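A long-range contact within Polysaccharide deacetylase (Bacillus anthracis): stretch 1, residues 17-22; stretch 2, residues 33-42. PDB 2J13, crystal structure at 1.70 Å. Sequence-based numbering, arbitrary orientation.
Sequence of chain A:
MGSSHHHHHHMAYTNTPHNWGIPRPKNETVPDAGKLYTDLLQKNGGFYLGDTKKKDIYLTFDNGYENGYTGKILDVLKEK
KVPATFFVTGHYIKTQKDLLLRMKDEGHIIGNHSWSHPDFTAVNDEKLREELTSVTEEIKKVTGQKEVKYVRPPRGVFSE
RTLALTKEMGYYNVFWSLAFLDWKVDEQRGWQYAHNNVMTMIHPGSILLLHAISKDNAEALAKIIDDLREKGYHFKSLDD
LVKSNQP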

# COMPACT_ATOMS: atom_id res chain seq x y z
N PRO A 17 8.86 3.23 -18.72
CA PRO A 17 7.81 3.30 -17.70
C PRO A 17 6.54 2.54 -18.02
O PRO A 17 6.10 2.46 -19.19
CB PRO A 17 7.50 4.80 -17.62
CG PRO A 17 7.93 5.37 -18.89
CD PRO A 17 9.00 4.52 -19.44
N HIS A 18 5.93 1.98 -16.98
CA HIS A 18 4.66 1.31 -17.09
C HIS A 18 3.78 1.91 -16.02
O HIS A 18 4.31 2.35 -14.98
CB HIS A 18 4.86 -0.17 -16.83
CG HIS A 18 5.81 -0.84 -17.77
ND1 HIS A 18 5.57 -0.97 -19.13
CD2 HIS A 18 7.00 -1.46 -17.55
CE1 HIS A 18 6.57 -1.62 -19.70
NE2 HIS A 18 7.45 -1.93 -18.76
N ASN A 19 2.47 1.98 -16.28
CA ASN A 19 1.48 2.40 -15.28
C ASN A 19 0.75 1.14 -14.82
O ASN A 19 0.18 0.39 -15.64
CB ASN A 19 0.46 3.40 -15.86
CG ASN A 19 1.10 4.64 -16.43
OD1 ASN A 19 2.18 5.04 -16.02
ND2 ASN A 19 0.43 5.26 -17.40
N TRP A 20 0.75 0.89 -13.52
CA TRP A 20 0.06 -0.31 -13.04
C TRP A 20 -1.42 -0.24 -13.30
O TRP A 20 -2.04 0.79 -13.06
CB TRP A 20 0.28 -0.52 -11.53
CG TRP A 20 -0.37 -1.74 -11.10
CD1 TRP A 20 -1.55 -1.84 -10.46
CD2 TRP A 20 0.09 -3.08 -11.33
NE1 TRP A 20 -1.85 -3.15 -10.25
CE2 TRP A 20 -0.88 -3.94 -10.79
CE3 TRP A 20 1.21 -3.64 -11.95
CZ2 TRP A 20 -0.74 -5.32 -10.81
CZ3 TRP A 20 1.34 -5.02 -11.97
CH2 TRP A 20 0.35 -5.84 -11.41
N GLY A 21 -1.96 -1.36 -13.78
CA GLY A 21 -3.40 -1.55 -14.02
C GLY A 21 -3.64 -3.05 -14.15
O GLY A 21 -2.68 -3.82 -14.40
N ILE A 22 -4.88 -3.50 -13.94
CA ILE A 22 -5.20 -4.94 -14.02
C ILE A 22 -6.66 -5.18 -14.41
O ILE A 22 -7.38 -5.96 -13.76
CB ILE A 22 -4.91 -5.66 -12.68
N ALA A 33 -2.51 -9.51 -14.66
CA ALA A 33 -2.26 -8.19 -15.23
C ALA A 33 -1.44 -8.27 -16.52
O ALA A 33 -0.96 -7.25 -17.03
CB ALA A 33 -1.56 -7.33 -14.23
N GLY A 34 -1.29 -9.49 -17.05
CA GLY A 34 -0.54 -9.70 -18.29
C GLY A 34 0.81 -10.31 -17.99
O GLY A 34 1.31 -10.23 -16.87
N LYS A 35 1.41 -10.93 -19.00
CA LYS A 35 2.64 -11.69 -18.82
C LYS A 35 3.82 -10.78 -18.46
O LYS A 35 4.62 -11.12 -17.59
CB LYS A 35 2.98 -12.47 -20.10
N LEU A 36 3.90 -9.64 -19.13
CA LEU A 36 5.00 -8.71 -18.93
C LEU A 36 5.04 -8.26 -17.47
O LEU A 36 6.05 -8.43 -16.78
CB LEU A 36 4.85 -7.50 -19.86
CG LEU A 36 5.95 -6.43 -19.75
CD1 LEU A 36 7.33 -7.04 -20.00
CD2 LEU A 36 5.70 -5.24 -20.69
N TYR A 37 3.92 -7.71 -17.01
CA TYR A 37 3.82 -7.20 -15.64
C TYR A 37 4.01 -8.32 -14.64
O TYR A 37 4.81 -8.21 -13.71
CB TYR A 37 2.48 -6.51 -15.42
CG TYR A 37 2.32 -5.14 -16.04
CD1 TYR A 37 3.21 -4.64 -17.00
CD2 TYR A 37 1.25 -4.33 -15.67
CE1 TYR A 37 3.02 -3.38 -17.58
CE2 TYR A 37 1.06 -3.08 -16.22
CZ TYR A 37 1.95 -2.60 -17.18
OH TYR A 37 1.72 -1.35 -17.72
N THR A 38 3.27 -9.41 -14.81
CA THR A 38 3.42 -10.58 -13.95
C THR A 38 4.87 -10.99 -13.75
O THR A 38 5.31 -11.12 -12.60
CB THR A 38 2.62 -11.80 -14.52
OG1 THR A 38 1.27 -11.39 -14.75
CG2 THR A 38 2.65 -12.98 -13.56
N ASP A 39 5.63 -11.19 -14.82
CA ASP A 39 7.02 -11.62 -14.63
C ASP A 39 7.93 -10.48 -14.14
O ASP A 39 8.88 -10.75 -13.42
CB ASP A 39 7.62 -12.33 -15.84
CG ASP A 39 8.65 -13.41 -15.43
OD1 ASP A 39 8.82 -13.67 -14.21
OD2 ASP A 39 9.30 -13.99 -16.33
N LEU A 40 7.66 -9.23 -14.53
CA LEU A 40 8.44 -8.10 -13.96
C LEU A 40 8.30 -8.11 -12.44
O LEU A 40 9.30 -7.97 -11.71
CB LEU A 40 8.03 -6.74 -14.52
CG LEU A 40 8.61 -6.25 -15.85
CD1 LEU A 40 7.88 -5.05 -16.41
CD2 LEU A 40 10.12 -5.93 -15.71
N LEU A 41 7.07 -8.29 -11.94
CA LEU A 41 6.85 -8.30 -10.49
C LEU A 41 7.46 -9.53 -9.83
O LEU A 41 8.12 -9.45 -8.80
CB LEU A 41 5.34 -8.23 -10.17
CG LEU A 41 4.66 -6.87 -10.13
CD1 LEU A 41 4.75 -6.12 -11.44
CD2 LEU A 41 3.19 -7.05 -9.70
N GLN A 42 7.20 -10.69 -10.41
CA GLN A 42 7.73 -11.94 -9.91
C GLN A 42 9.26 -11.93 -9.68
O GLN A 42 9.73 -12.33 -8.61
CB GLN A 42 7.34 -13.06 -10.89
CG GLN A 42 7.81 -14.44 -10.53
CD GLN A 42 7.55 -15.45 -11.67
OE1 GLN A 42 6.82 -15.16 -12.63
NE2 GLN A 42 8.16 -16.63 -11.55
O HOH W 1 1.73 1.52 -18.98

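Stretch 1 passes across the first turns of the helix that begins at Lys-35, and Tyr-37 is the residue it meets most often. The two stretches bury 417 Å² between them. His-18 points its CA-to-CB bond toward the helix. Its ring packs against two leucines, with CE1 3.9 Å from Leu-36 CD2 and CD2 3.9 Å from Leu-40 CD1. The edge of the Tyr-37 ring is turned toward the His-18 face in an offset arrangement.

The CA-to-CB bond of Asn-19 points away from stretch 2, and its backbone makes the contact. Its carbonyl O lies 3.1 Å from Tyr-37 OH, near the plane of the phenol ring and within hydrogen-bonding reach. Tyr-37 suits its place by pairing a ring for packing with this hydroxyl. A water also joins the two residues, its O 2.8 Å from Asn-19 N, whose hydrogen bond it accepts, and 3.1 Å from Tyr-37 OH.

Trp-20 is buried. Its CB leaves sideways, but the long indole brings its end to the helix. CH2 sits 3.5 Å from Leu-41 CD2 and 3.7 Å from Ala-33 CB. Leu-40 and Leu-41 are buried too and offer apolar carbons to the His-18 and Trp-20 rings. The Trp-20 six-membered ring and the Tyr-37 ring are near parallel but slid apart.

Gly-21 contributes its O, 3.7 Å from Ala-33 CB. Ile-22, modelled only to CB, ends the contact with that atom 4.1 Å from Ala-33 CB.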